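Local atomic coordinates of uncharacterized protein (Nostoc punctiforme, PDB entry 2QDR), a protein that is of unknown function but adopts the double-stranded beta-helix fold of the cupin clan and may be a dioxygenase. Residues 65-70 against 158-163; 260-265 against 281-286; 114-119 against 219-224; 33-38 against 209-214. All coordinates share one frame; numbering follows the deposited sequence.

Contact 1 of 4, residues 65-70 against 158-163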
loop_
_atom_site.group_PDB
_atom_site.type_symbol
_atom_site.label_atom_id
_atom_site.label_comp_id
_atom_site.label_asym_id
_atom_site.label_seq_id
_atom_site.Cartn_x
_atom_site.Cartn_y
_atom_site.Cartn_z
ATOM N N GLN A 65 6.648 51.825 17.208
ATOM C CA GLN A 65 8.108 51.795 17.304
ATOM C C GLN A 65 8.511 51.763 18.771
ATOM O O GLN A 65 7.667 51.924 19.654
ATOM C CB GLN A 65 8.733 53.011 16.595
ATOM C CG GLN A 65 8.482 53.077 15.082
ATOM C CD GLN A 65 9.104 51.909 14.308
ATOM O OE1 GLN A 65 10.036 51.250 14.783
ATOM N NE2 GLN A 65 8.596 51.663 13.102
ATOM N N GLY A 66 9.795 51.545 19.035
ATOM C CA GLY A 66 10.298 51.511 20.409
ATOM C C GLY A 66 9.816 50.356 21.277
ATOM O O GLY A 66 9.787 50.489 22.504
ATOM N N TRP A 67 9.430 49.239 20.655
ATOM C CA TRP A 67 8.966 48.067 21.385
ATOM C C TRP A 67 10.147 47.375 22.038
ATOM O O TRP A 67 11.228 47.296 21.454
ATOM C CB TRP A 67 8.242 47.098 20.462
ATOM C CG TRP A 67 7.862 45.819 21.124
ATOM C CD1 TRP A 67 6.834 45.618 22.002
ATOM C CD2 TRP A 67 8.492 44.550 20.945
ATOM N NE1 TRP A 67 6.793 44.300 22.386
ATOM C CE2 TRP A 67 7.799 43.622 21.750
ATOM C CE3 TRP A 67 9.577 44.109 20.185
ATOM C CZ2 TRP A 67 8.153 42.277 21.813
ATOM C CZ3 TRP A 67 9.933 42.773 20.251
ATOM C CH2 TRP A 67 9.221 41.871 21.059
ATOM N N ARG A 68 9.919 46.856 23.243
ATOM C CA ARG A 68 10.944 46.197 24.018
ATOM C C ARG A 68 10.268 45.190 24.949
ATOM O O ARG A 68 9.215 45.499 25.500
ATOM C CB ARG A 68 11.653 47.276 24.828
ATOM C CG ARG A 68 13.029 46.931 25.368
ATOM C CD ARG A 68 13.574 48.066 26.244
ATOM N NE ARG A 68 13.302 49.398 25.681
ATOM C CZ ARG A 68 13.942 49.977 24.658
ATOM N NH1 ARG A 68 14.905 49.352 23.991
ATOM N NH2 ARG A 68 13.579 51.197 24.265
ATOM N N VAL A 69 10.846 43.994 25.100
ATOM C CA VAL A 69 10.261 42.957 25.967
ATOM C C VAL A 69 10.414 43.383 27.425
ATOM O O VAL A 69 11.499 43.792 27.820
ATOM C CB VAL A 69 10.902 41.582 25.739
ATOM C CG1 VAL A 69 10.335 40.530 26.716
ATOM C CG2 VAL A 69 10.691 41.124 24.306
ATOM N N ARG A 70 9.334 43.300 28.210
ATOM C CA ARG A 70 9.352 43.718 29.629
ATOM C C ARG A 70 10.426 42.924 30.380
ATOM O O ARG A 70 10.531 41.710 30.195
ATOM C CB ARG A 70 7.961 43.569 30.285
ATOM C CG ARG A 70 7.840 44.224 31.695
ATOM C CD ARG A 70 6.410 44.189 32.262
ATOM N N TRP A 158 6.024 36.929 16.273
ATOM C CA TRP A 158 6.322 36.789 17.692
ATOM C C TRP A 158 5.057 36.342 18.405
ATOM O O TRP A 158 4.097 37.107 18.495
ATOM C CB TRP A 158 6.815 38.126 18.228
ATOM C CG TRP A 158 7.328 38.113 19.612
ATOM C CD1 TRP A 158 6.618 38.317 20.761
ATOM C CD2 TRP A 158 8.693 37.941 20.005
ATOM N NE1 TRP A 158 7.461 38.263 21.848
ATOM C CE2 TRP A 158 8.739 38.035 21.409
ATOM C CE3 TRP A 158 9.882 37.714 19.303
ATOM C CZ2 TRP A 158 9.929 37.898 22.132
ATOM C CZ3 TRP A 158 11.067 37.584 20.020
ATOM C CH2 TRP A 158 11.078 37.670 21.421
HETATM N N MSE A 159 5.068 35.119 18.927
HETATM C CA MSE A 159 3.897 34.515 19.586
HETATM C C MSE A 159 4.065 34.196 21.077
HETATM O O MSE A 159 4.639 33.180 21.438
HETATM C CB MSE A 159 3.544 33.242 18.807
HETATM C CG MSE A 159 2.985 33.539 17.429
HETATM SE SE MSE A 159 3.023 32.074 16.186
HETATM C CE MSE A 159 4.929 31.983 15.839
ATOM N N GLU A 160 3.532 35.070 21.922
ATOM C CA GLU A 160 3.576 34.933 23.380
ATOM C C GLU A 160 2.348 34.118 23.778
ATOM O O GLU A 160 1.245 34.593 23.576
ATOM C CB GLU A 160 3.558 36.304 24.031
ATOM C CG GLU A 160 4.672 37.249 23.544
ATOM C CD GLU A 160 4.646 38.610 24.208
ATOM O OE1 GLU A 160 3.827 38.843 25.128
ATOM O OE2 GLU A 160 5.451 39.461 23.801
ATOM N N ASN A 161 2.522 32.915 24.339
ATOM C CA ASN A 161 1.383 32.024 24.666
ATOM C C ASN A 161 0.994 31.781 26.123
ATOM O O ASN A 161 -0.156 31.429 26.388
ATOM C CB ASN A 161 1.652 30.633 24.092
ATOM C CG ASN A 161 1.902 30.629 22.606
ATOM O OD1 ASN A 161 1.512 31.539 21.872
ATOM N ND2 ASN A 161 2.535 29.567 22.146
ATOM N N GLY A 162 1.945 31.903 27.045
ATOM C CA GLY A 162 1.714 31.676 28.480
ATOM C C GLY A 162 0.510 32.354 29.114
ATOM O O GLY A 162 -0.053 33.313 28.561
ATOM N N SER A 163 0.125 31.854 30.288
ATOM C CA SER A 163 -1.017 32.380 31.032
ATOM C C SER A 163 -0.776 33.801 31.542
ATOM O O SER A 163 -1.707 34.593 31.624
ATOM C CB SER A 163 -1.307 31.459 32.210
ATOM O OG SER A 163 -1.420 30.124 31.755
#
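Trp-67 drives the edge of its six-membered ring at the face of the Trp-158 indole, a T-shaped pair with planes at 76° and 5.2 Å between the centroids of the Trp-67 six-membered ring and the Trp-158 five-membered ring. The point of entry is Trp-67 CH2, which sits over the middle of the Trp-158 ring system, 3.9 Å from Trp-158 CE2. Both indoles swing CG away from their own backbone N, and this carries the two rings out to meet each other across main chains that stay far apart. In this cupin-type double-stranded beta-helix, strands 64-67 and 154-160 belong to one antiparallel sheet, with 79-86 and 92-98 between them; Trp-67 ends its strand at a G1 beta bulge, where Gly-66 and Trp-67 both face Gly-79. Val-96 of strand 92-98 touches both indoles. Val-69 adds a smaller contact beside the first: its CG2 methyl rests 4.0 Å from Trp-158 CZ2. At the pyrrole end, Trp-158 NE1 gives a weak, bent hydrogen bond to Glu-160 OE2 (3.0 Å, 133° at the hydrogen), and the same carboxylate oxygen lies near the Trp-67 ring plane, 4.4 Å from Trp-67 CZ2.

Contact 2 of 4, residues 260-265 against 281-286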
loop_
_atom_site.group_PDB
_atom_site.type_symbol
_atom_site.label_atom_id
_atom_site.label_comp_id
_atom_site.label_asym_id
_atom_site.label_seq_id
_atom_site.Cartn_x
_atom_site.Cartn_y
_atom_site.Cartn_z
ATOM N N HIS A 260 -0.989 39.036 4.740
ATOM C CA HIS A 260 -2.346 39.110 5.314
ATOM C C HIS A 260 -2.420 38.055 6.408
ATOM O O HIS A 260 -1.784 37.006 6.319
ATOM C CB HIS A 260 -3.447 38.909 4.279
ATOM C CG HIS A 260 -3.670 40.098 3.395
ATOM N ND1 HIS A 260 -4.857 40.802 3.386
ATOM C CD2 HIS A 260 -2.837 40.756 2.555
ATOM C CE1 HIS A 260 -4.761 41.805 2.533
ATOM N NE2 HIS A 260 -3.543 41.806 2.023
ATOM N N TYR A 261 -3.187 38.349 7.442
ATOM C CA TYR A 261 -3.357 37.465 8.584
ATOM C C TYR A 261 -4.822 37.200 8.880
ATOM O O TYR A 261 -5.690 37.999 8.513
ATOM C CB TYR A 261 -2.684 38.122 9.791
ATOM C CG TYR A 261 -2.957 37.511 11.153
ATOM C CD1 TYR A 261 -4.050 37.927 11.893
ATOM C CD2 TYR A 261 -2.115 36.556 11.706
ATOM C CE1 TYR A 261 -4.321 37.411 13.120
ATOM C CE2 TYR A 261 -2.376 36.022 12.959
ATOM C CZ TYR A 261 -3.485 36.464 13.662
ATOM O OH TYR A 261 -3.786 35.966 14.904
ATOM N N TRP A 262 -5.100 36.073 9.527
ATOM C CA TRP A 262 -6.468 35.756 9.912
ATOM C C TRP A 262 -6.567 35.187 11.325
ATOM O O TRP A 262 -5.574 34.752 11.912
ATOM C CB TRP A 262 -7.125 34.800 8.916
ATOM C CG TRP A 262 -6.574 33.448 8.835
ATOM C CD1 TRP A 262 -6.956 32.364 9.558
ATOM C CD2 TRP A 262 -5.577 32.999 7.928
ATOM N NE1 TRP A 262 -6.239 31.263 9.174
ATOM C CE2 TRP A 262 -5.376 31.627 8.179
ATOM C CE3 TRP A 262 -4.807 33.630 6.944
ATOM C CZ2 TRP A 262 -4.457 30.868 7.463
ATOM C CZ3 TRP A 262 -3.892 32.882 6.250
ATOM C CH2 TRP A 262 -3.723 31.513 6.507
ATOM N N TYR A 263 -7.791 35.243 11.844
ATOM C CA TYR A 263 -8.150 34.747 13.158
ATOM C C TYR A 263 -9.582 34.251 13.081
ATOM O O TYR A 263 -10.482 35.004 12.757
ATOM C CB TYR A 263 -8.016 35.828 14.235
ATOM C CG TYR A 263 -8.518 35.367 15.586
ATOM C CD1 TYR A 263 -7.769 34.489 16.357
ATOM C CD2 TYR A 263 -9.736 35.810 16.096
ATOM C CE1 TYR A 263 -8.217 34.059 17.607
ATOM C CE2 TYR A 263 -10.200 35.379 17.343
ATOM C CZ TYR A 263 -9.437 34.504 18.094
ATOM O OH TYR A 263 -9.884 34.084 19.327
ATOM N N CYS A 264 -9.771 32.975 13.371
ATOM C CA CYS A 264 -11.064 32.336 13.323
ATOM C C CYS A 264 -11.300 31.659 14.657
ATOM O O CYS A 264 -10.753 30.577 14.885
ATOM C CB CYS A 264 -11.068 31.311 12.196
ATOM S SG CYS A 264 -10.598 32.036 10.611
ATOM N N PRO A 265 -12.103 32.278 15.549
ATOM C CA PRO A 265 -12.324 31.621 16.831
ATOM C C PRO A 265 -13.232 30.403 16.667
ATOM O O PRO A 265 -13.746 30.150 15.580
ATOM C CB PRO A 265 -12.977 32.711 17.688
ATOM C CG PRO A 265 -13.701 33.542 16.731
ATOM C CD PRO A 265 -12.846 33.547 15.471
ATOM N N PHE A 281 1.267 29.162 3.489
ATOM C CA PHE A 281 0.633 29.752 4.655
ATOM C C PHE A 281 1.103 29.201 5.990
ATOM O O PHE A 281 1.175 28.000 6.147
ATOM C CB PHE A 281 -0.863 29.444 4.589
ATOM C CG PHE A 281 -1.537 29.891 3.316
ATOM C CD1 PHE A 281 -1.623 29.035 2.222
ATOM C CD2 PHE A 281 -2.099 31.158 3.216
ATOM C CE1 PHE A 281 -2.233 29.445 1.056
ATOM C CE2 PHE A 281 -2.714 31.561 2.053
ATOM C CZ PHE A 281 -2.779 30.702 0.975
ATOM N N PHE A 282 1.404 30.079 6.945
ATOM C CA PHE A 282 1.788 29.684 8.296
ATOM C C PHE A 282 0.463 29.545 9.018
ATOM O O PHE A 282 -0.320 30.496 9.019
ATOM C CB PHE A 282 2.650 30.741 8.979
ATOM C CG PHE A 282 2.989 30.436 10.417
ATOM C CD1 PHE A 282 4.128 29.716 10.741
ATOM C CD2 PHE A 282 2.188 30.912 11.459
ATOM C CE1 PHE A 282 4.457 29.453 12.079
ATOM C CE2 PHE A 282 2.515 30.656 12.795
ATOM C CZ PHE A 282 3.647 29.920 13.102
ATOM N N VAL A 283 0.193 28.378 9.599
ATOM C CA VAL A 283 -1.075 28.129 10.283
ATOM C C VAL A 283 -0.842 27.588 11.675
ATOM O O VAL A 283 0.120 26.854 11.898
ATOM C CB VAL A 283 -1.929 27.107 9.507
ATOM C CG1 VAL A 283 -3.321 26.952 10.144
ATOM C CG2 VAL A 283 -2.059 27.527 8.058
ATOM N N ARG A 284 -1.745 27.923 12.592
ATOM C CA ARG A 284 -1.657 27.466 13.961
ATOM C C ARG A 284 -3.094 27.157 14.448
ATOM O O ARG A 284 -3.964 28.015 14.369
ATOM C CB ARG A 284 -0.897 28.527 14.752
ATOM C CG ARG A 284 -0.423 28.075 16.077
ATOM C CD ARG A 284 0.781 28.860 16.585
ATOM N NE ARG A 284 0.521 30.243 16.974
ATOM C CZ ARG A 284 0.336 30.693 18.217
ATOM N NH1 ARG A 284 0.362 29.892 19.277
ATOM N NH2 ARG A 284 0.134 31.985 18.419
ATOM N N VAL A 285 -3.333 25.916 14.897
ATOM C CA VAL A 285 -4.657 25.412 15.337
ATOM C C VAL A 285 -4.571 24.719 16.691
ATOM O O VAL A 285 -3.692 23.891 16.880
ATOM C CB VAL A 285 -5.230 24.421 14.270
ATOM C CG1 VAL A 285 -6.553 23.806 14.701
ATOM C CG2 VAL A 285 -5.414 25.111 12.936
ATOM N N ASP A 286 -5.517 24.997 17.597
ATOM C CA ASP A 286 -5.499 24.427 18.974
ATOM C C ASP A 286 -6.368 23.171 19.190
ATOM O O ASP A 286 -6.818 22.916 20.309
ATOM C CB ASP A 286 -5.856 25.516 20.020
ATOM C CG ASP A 286 -7.346 25.918 20.036
ATOM O OD1 ASP A 286 -8.123 25.588 19.115
ATOM O OD2 ASP A 286 -7.741 26.582 21.022
#
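Trp-262 is the residue of strand 260-264 that bridges to Phe-281 and Val-283 of strand 279-285. Its CG lies between its own backbone N and carbonyl carbon (chi1 66°), a torsion that lays the indole across strand 240-245, toward strand 279-285. The benzo end does the touching. Trp-262 CH2 comes within 3.7 Å of Phe-281 CD2, and Trp-262 CZ3 is 3.9 Å from the same CD2 atom. The two rings are steeply inclined, planes at 63°, with Phe-281 CD2 near the plane of the indole at its edge. Further round that edge, Trp-262 CZ2 meets Val-283 CG2 at 4.2 Å. Segments 260-264 and 281-285 run in nearly the same direction, 19° apart, with axes 9.3 Å from each other, because they lie on next-but-one neighbours in an antiparallel sheet of the double-stranded beta-helix: strand 240-245 runs between them, and the indole reaches past it. An unidentified bound ligand comes to about 3 Å from the Trp-262 side chain, so this indole also borders an occupied site. Beyond Trp-262 the segment turns to other partners, the Tyr-263 hydroxyl being hydrogen-bonded to the carbonyl O of Leu-37 and the backbone N of Arg-40.

Contact 3 of 4, residues 114-119 against 219-224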
loop_
_atom_site.group_PDB
_atom_site.type_symbol
_atom_site.label_atom_id
_atom_site.label_comp_id
_atom_site.label_asym_id
_atom_site.label_seq_id
_atom_site.Cartn_x
_atom_site.Cartn_y
_atom_site.Cartn_z
ATOM N N GLU A 114 6.852 31.365 20.678
ATOM C CA GLU A 114 7.062 30.765 19.365
ATOM C C GLU A 114 7.569 31.882 18.476
ATOM O O GLU A 114 7.127 33.026 18.595
ATOM C CB GLU A 114 5.813 30.147 18.779
ATOM C CG GLU A 114 5.033 29.383 19.788
ATOM C CD GLU A 114 4.041 28.429 19.178
ATOM O OE1 GLU A 114 4.396 27.684 18.239
ATOM O OE2 GLU A 114 2.919 28.385 19.694
ATOM N N ILE A 115 8.495 31.526 17.590
ATOM C CA ILE A 115 9.143 32.443 16.679
ATOM C C ILE A 115 9.157 31.836 15.298
ATOM O O ILE A 115 9.502 30.675 15.176
ATOM C CB ILE A 115 10.596 32.676 17.172
ATOM C CG1 ILE A 115 10.588 33.368 18.539
ATOM C CG2 ILE A 115 11.448 33.498 16.196
ATOM C CD1 ILE A 115 11.959 33.571 19.121
ATOM N N PHE A 116 8.793 32.621 14.282
ATOM C CA PHE A 116 8.809 32.186 12.886
ATOM C C PHE A 116 9.327 33.349 12.043
ATOM O O PHE A 116 8.678 34.388 11.975
ATOM C CB PHE A 116 7.438 31.733 12.401
ATOM C CG PHE A 116 7.458 31.211 10.994
ATOM C CD1 PHE A 116 7.800 29.896 10.745
ATOM C CD2 PHE A 116 7.164 32.038 9.918
ATOM C CE1 PHE A 116 7.834 29.399 9.448
ATOM C CE2 PHE A 116 7.199 31.560 8.618
ATOM C CZ PHE A 116 7.528 30.230 8.382
ATOM N N VAL A 117 10.453 33.144 11.360
ATOM C CA VAL A 117 11.101 34.205 10.572
ATOM C C VAL A 117 10.451 34.442 9.208
ATOM O O VAL A 117 10.428 33.550 8.368
ATOM C CB VAL A 117 12.603 33.897 10.373
ATOM C CG1 VAL A 117 13.308 35.019 9.576
ATOM C CG2 VAL A 117 13.288 33.682 11.729
ATOM N N ILE A 118 9.976 35.667 8.992
ATOM C CA ILE A 118 9.321 36.076 7.756
ATOM C C ILE A 118 10.326 36.618 6.750
ATOM O O ILE A 118 10.268 36.268 5.580
ATOM C CB ILE A 118 8.268 37.173 8.012
ATOM C CG1 ILE A 118 7.217 36.695 9.017
ATOM C CG2 ILE A 118 7.603 37.614 6.682
ATOM C CD1 ILE A 118 6.236 37.777 9.424
ATOM N N LYS A 119 11.195 37.516 7.200
ATOM C CA LYS A 119 12.214 38.125 6.354
ATOM C C LYS A 119 13.502 38.232 7.162
ATOM O O LYS A 119 13.457 38.299 8.395
ATOM C CB LYS A 119 11.758 39.515 5.879
ATOM C CG LYS A 119 12.582 40.135 4.722
ATOM C CD LYS A 119 12.261 41.632 4.439
ATOM C CE LYS A 119 12.859 42.572 5.513
ATOM N NZ LYS A 119 12.546 44.010 5.314
ATOM N N VAL A 219 1.237 23.633 15.012
ATOM C CA VAL A 219 1.721 24.629 14.098
ATOM C C VAL A 219 2.214 23.920 12.867
ATOM O O VAL A 219 2.875 22.878 12.982
ATOM C CB VAL A 219 2.946 25.342 14.669
ATOM C CG1 VAL A 219 3.289 26.582 13.830
ATOM C CG2 VAL A 219 2.699 25.725 16.097
ATOM N N TRP A 220 1.927 24.482 11.699
ATOM C CA TRP A 220 2.394 23.905 10.437
ATOM C C TRP A 220 2.320 24.893 9.294
ATOM O O TRP A 220 1.661 25.919 9.403
ATOM C CB TRP A 220 1.581 22.664 10.042
ATOM C CG TRP A 220 0.130 22.923 9.781
ATOM C CD1 TRP A 220 -0.429 23.438 8.638
ATOM C CD2 TRP A 220 -0.954 22.623 10.652
ATOM N NE1 TRP A 220 -1.792 23.512 8.768
ATOM C CE2 TRP A 220 -2.143 23.017 9.995
ATOM C CE3 TRP A 220 -1.041 22.060 11.928
ATOM C CZ2 TRP A 220 -3.405 22.860 10.570
ATOM C CZ3 TRP A 220 -2.294 21.914 12.502
ATOM C CH2 TRP A 220 -3.462 22.309 11.817
ATOM N N LEU A 221 3.017 24.556 8.218
ATOM C CA LEU A 221 3.013 25.311 6.978
ATOM C C LEU A 221 2.101 24.544 6.059
ATOM O O LEU A 221 2.183 23.313 6.023
ATOM C CB LEU A 221 4.404 25.462 6.359
ATOM C CG LEU A 221 5.237 26.674 6.784
ATOM C CD1 LEU A 221 5.149 26.971 8.271
ATOM C CD2 LEU A 221 6.676 26.474 6.348
ATOM N N LEU A 222 1.218 25.265 5.359
ATOM C CA LEU A 222 0.265 24.689 4.408
ATOM C C LEU A 222 0.603 25.188 3.014
ATOM O O LEU A 222 0.675 26.396 2.791
ATOM C CB LEU A 222 -1.171 25.097 4.740
ATOM C CG LEU A 222 -2.312 24.551 3.854
ATOM C CD1 LEU A 222 -2.442 23.057 3.991
ATOM C CD2 LEU A 222 -3.639 25.221 4.205
ATOM N N ALA A 223 0.801 24.259 2.085
ATOM C CA ALA A 223 1.100 24.586 0.705
ATOM C C ALA A 223 -0.143 24.227 -0.070
ATOM O O ALA A 223 -0.504 23.042 -0.118
ATOM C CB ALA A 223 2.282 23.810 0.188
ATOM N N ILE A 224 -0.817 25.233 -0.628
ATOM C CA ILE A 224 -2.017 25.008 -1.423
ATOM C C ILE A 224 -1.568 25.011 -2.863
ATOM O O ILE A 224 -0.927 25.965 -3.307
ATOM C CB ILE A 224 -3.102 26.069 -1.217
ATOM C CG1 ILE A 224 -3.522 26.097 0.265
ATOM C CG2 ILE A 224 -4.303 25.793 -2.169
ATOM C CD1 ILE A 224 -4.603 27.090 0.607
#
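Val-219 and Leu-221, alternate residues of strand 218-224, meet Glu-114 and Phe-116, alternate residues of strand 113-117, so that side chains from two different sheets of the double-stranded beta-helix come together in the buried interior. At the start of the second segment, Val-219 puts its CG2 methyl 3.4 Å from Glu-114 OE1. The methyl merely packs there, for the carboxylate is held by polar partners: OE1 is hydrogen-bonded to Tyr-134 OH, and three partners grip OE2, with salt bridges from Arg-211 and Arg-284 and a hydrogen bond from Asn-161. Leu-221 follows, its side chain likewise directed at the first segment, and also packs on His-227 of a second subunit. Phe-116 comes from the opposite direction, the ring carried across by CG standing anti to the backbone N (chi1 -177°). Leu-221 CD1 meets this ring at Phe-116 CE1, 3.8 Å away, and at Phe-116 CZ, 4.0 Å away.

Contact 4 of 4, residues 33-38 against 209-214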
loop_
_atom_site.group_PDB
_atom_site.type_symbol
_atom_site.label_atom_id
_atom_site.label_comp_id
_atom_site.label_asym_id
_atom_site.label_seq_id
_atom_site.Cartn_x
_atom_site.Cartn_y
_atom_site.Cartn_z
ATOM N N GLY A 33 -2.693 22.356 25.820
ATOM C CA GLY A 33 -2.073 22.920 24.626
ATOM C C GLY A 33 -1.277 24.180 24.926
ATOM O O GLY A 33 -0.312 24.450 24.220
ATOM N N ARG A 34 -1.707 24.959 25.935
ATOM C CA ARG A 34 -1.012 26.173 26.393
ATOM C C ARG A 34 -0.823 27.250 25.306
ATOM O O ARG A 34 0.103 28.051 25.379
ATOM C CB ARG A 34 0.362 25.733 26.969
ATOM C CG ARG A 34 0.363 24.725 28.173
ATOM C CD ARG A 34 0.449 25.414 29.522
ATOM N NE ARG A 34 1.715 26.159 29.614
ATOM C CZ ARG A 34 2.098 26.952 30.618
ATOM N NH1 ARG A 34 1.335 27.140 31.703
ATOM N NH2 ARG A 34 3.281 27.572 30.536
HETATM N N MSE A 35 -1.724 27.281 24.329
HETATM C CA MSE A 35 -1.646 28.200 23.192
HETATM C C MSE A 35 -2.413 29.489 23.499
HETATM O O MSE A 35 -1.974 30.581 23.134
HETATM C CB MSE A 35 -2.228 27.491 21.962
HETATM C CG MSE A 35 -1.423 27.675 20.730
HETATM SE SE MSE A 35 -2.150 26.722 19.196
HETATM C CE MSE A 35 -0.613 26.041 18.552
ATOM N N ASN A 36 -3.563 29.346 24.156
ATOM C CA ASN A 36 -4.432 30.463 24.531
ATOM C C ASN A 36 -4.982 31.279 23.343
ATOM O O ASN A 36 -5.106 32.488 23.418
ATOM C CB ASN A 36 -3.751 31.357 25.616
ATOM C CG ASN A 36 -3.672 30.677 26.985
ATOM O OD1 ASN A 36 -4.693 30.259 27.547
ATOM N ND2 ASN A 36 -2.478 30.645 27.560
ATOM N N LEU A 37 -5.338 30.591 22.253
ATOM C CA LEU A 37 -5.941 31.236 21.058
ATOM C C LEU A 37 -7.406 31.642 21.249
ATOM O O LEU A 37 -7.966 32.345 20.403
ATOM C CB LEU A 37 -5.876 30.330 19.822
ATOM C CG LEU A 37 -4.533 30.078 19.158
ATOM C CD1 LEU A 37 -4.712 29.065 18.036
ATOM C CD2 LEU A 37 -3.922 31.375 18.618
ATOM N N SER A 38 -8.029 31.169 22.324
ATOM C CA SER A 38 -9.414 31.460 22.643
ATOM C C SER A 38 -9.654 32.903 23.034
ATOM O O SER A 38 -8.768 33.543 23.590
ATOM C CB SER A 38 -9.813 30.600 23.836
ATOM O OG SER A 38 -9.516 29.237 23.593
ATOM N N TRP A 209 4.471 19.884 9.295
ATOM C CA TRP A 209 4.341 20.056 10.739
ATOM C C TRP A 209 5.591 20.626 11.381
ATOM O O TRP A 209 6.680 20.117 11.167
ATOM C CB TRP A 209 4.030 18.732 11.434
ATOM C CG TRP A 209 2.647 18.310 11.278
ATOM C CD1 TRP A 209 2.109 17.593 10.259
ATOM C CD2 TRP A 209 1.594 18.582 12.188
ATOM N NE1 TRP A 209 0.773 17.397 10.479
ATOM C CE2 TRP A 209 0.430 17.991 11.667
ATOM C CE3 TRP A 209 1.521 19.268 13.404
ATOM C CZ2 TRP A 209 -0.800 18.075 12.313
ATOM C CZ3 TRP A 209 0.314 19.336 14.048
ATOM C CH2 TRP A 209 -0.835 18.743 13.502
ATOM N N LEU A 210 5.418 21.696 12.151
ATOM C CA LEU A 210 6.506 22.332 12.881
ATOM C C LEU A 210 6.455 21.958 14.370
ATOM O O LEU A 210 7.506 21.851 15.021
ATOM C CB LEU A 210 6.431 23.835 12.715
ATOM C CG LEU A 210 6.451 24.384 11.288
ATOM C CD1 LEU A 210 6.326 25.917 11.338
ATOM C CD2 LEU A 210 7.693 23.950 10.513
ATOM N N ARG A 211 5.247 21.784 14.915
ATOM C CA ARG A 211 5.072 21.406 16.319
ATOM C C ARG A 211 3.669 20.838 16.538
ATOM O O ARG A 211 2.712 21.324 15.950
ATOM C CB ARG A 211 5.304 22.601 17.241
ATOM C CG ARG A 211 5.230 22.278 18.760
ATOM C CD ARG A 211 5.454 23.530 19.604
ATOM N NE ARG A 211 4.376 24.490 19.361
ATOM C CZ ARG A 211 3.238 24.578 20.041
ATOM N NH1 ARG A 211 2.965 23.794 21.085
ATOM N NH2 ARG A 211 2.350 25.495 19.679
ATOM N N LYS A 212 3.561 19.846 17.421
ATOM C CA LYS A 212 2.295 19.193 17.741
ATOM C C LYS A 212 2.082 19.148 19.266
ATOM O O LYS A 212 2.970 18.717 19.990
ATOM C CB LYS A 212 2.292 17.792 17.110
ATOM C CG LYS A 212 0.942 17.068 17.116
ATOM C CD LYS A 212 0.952 15.711 16.370
ATOM C CE LYS A 212 1.212 15.825 14.853
ATOM N NZ LYS A 212 1.209 14.496 14.156
ATOM N N ASP A 213 0.922 19.618 19.746
ATOM C CA ASP A 213 0.560 19.627 21.184
ATOM C C ASP A 213 0.388 18.237 21.702
ATOM O O ASP A 213 0.293 17.285 20.925
ATOM C CB ASP A 213 -0.816 20.268 21.450
ATOM C CG ASP A 213 -0.881 21.732 21.139
ATOM O OD1 ASP A 213 0.128 22.444 21.309
ATOM O OD2 ASP A 213 -1.992 22.187 20.792
ATOM N N ILE A 214 0.299 18.122 23.022
ATOM C CA ILE A 214 0.025 16.845 23.654
ATOM C C ILE A 214 -1.466 16.494 23.328
ATOM O O ILE A 214 -1.835 15.315 23.302
ATOM C CB ILE A 214 0.353 16.865 25.169
ATOM C CG1 ILE A 214 0.515 15.425 25.709
ATOM C CG2 ILE A 214 -0.693 17.708 25.945
ATOM C CD1 ILE A 214 1.219 15.327 27.077
#
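The guanidinium of Arg-211 receives the selenomethionine Met-35 from across the contact, with Met-35 CE 3.2 Å from Arg-211 NH2 and oblique to the guanidinium plane. Trp-209, which does not touch the loop, has Lys-212 CE over one face and Arg-211 O in plane at its edge. This is where the loop 33-38 is laid against the end of strand 205-212 in the double-stranded beta-helix, close to a classic beta bulge in which Leu-210 and Arg-211 both face Val-219. Arg-211 reaches the loop with its chain straight as far as CD, then bent at chi3 (64°). Its charge is shared: NH2 forms a salt bridge with Glu-114, NE a hydrogen bond to Tyr-134 OH, and NH1 a salt bridge to Asp-213 OD1 whose hydrogen bond is weak, 3.1 Å long and bent to 126°. The carboxylate of Asp-213 lies alongside the backbone of Gly-33, a plain contact with Gly-33 O 3.6 Å from Asp-213 OD1 and Gly-33 CA 3.9 Å from Asp-213 OD2.

From the N terminus, the loop 33-38 opens contact 4, which closes only at 209-214 and lays that loop on strand 205-212. Nested inside, contact 1 joins 65-70 to 158-163, linking strands 64-67 and 154-160 of one sheet. Contact 3 starts at 114-119, within the loop of contact 1, and ends at 219-224, beyond the close of contact 4, so it crosses both. Contact 2 follows in series, a short loop from 260-265 to 281-286 spanning next-but-one strands of a second sheet. Strand 113-117 neighbours 154-160 in the first sheet and strand 218-224 lies between 205-212 and 279-285 in the second, so contact 3 joins these two sheets. Asn-161 also binds Asn-36 and Arg-284, tying contact 1 to contacts 4 and 2.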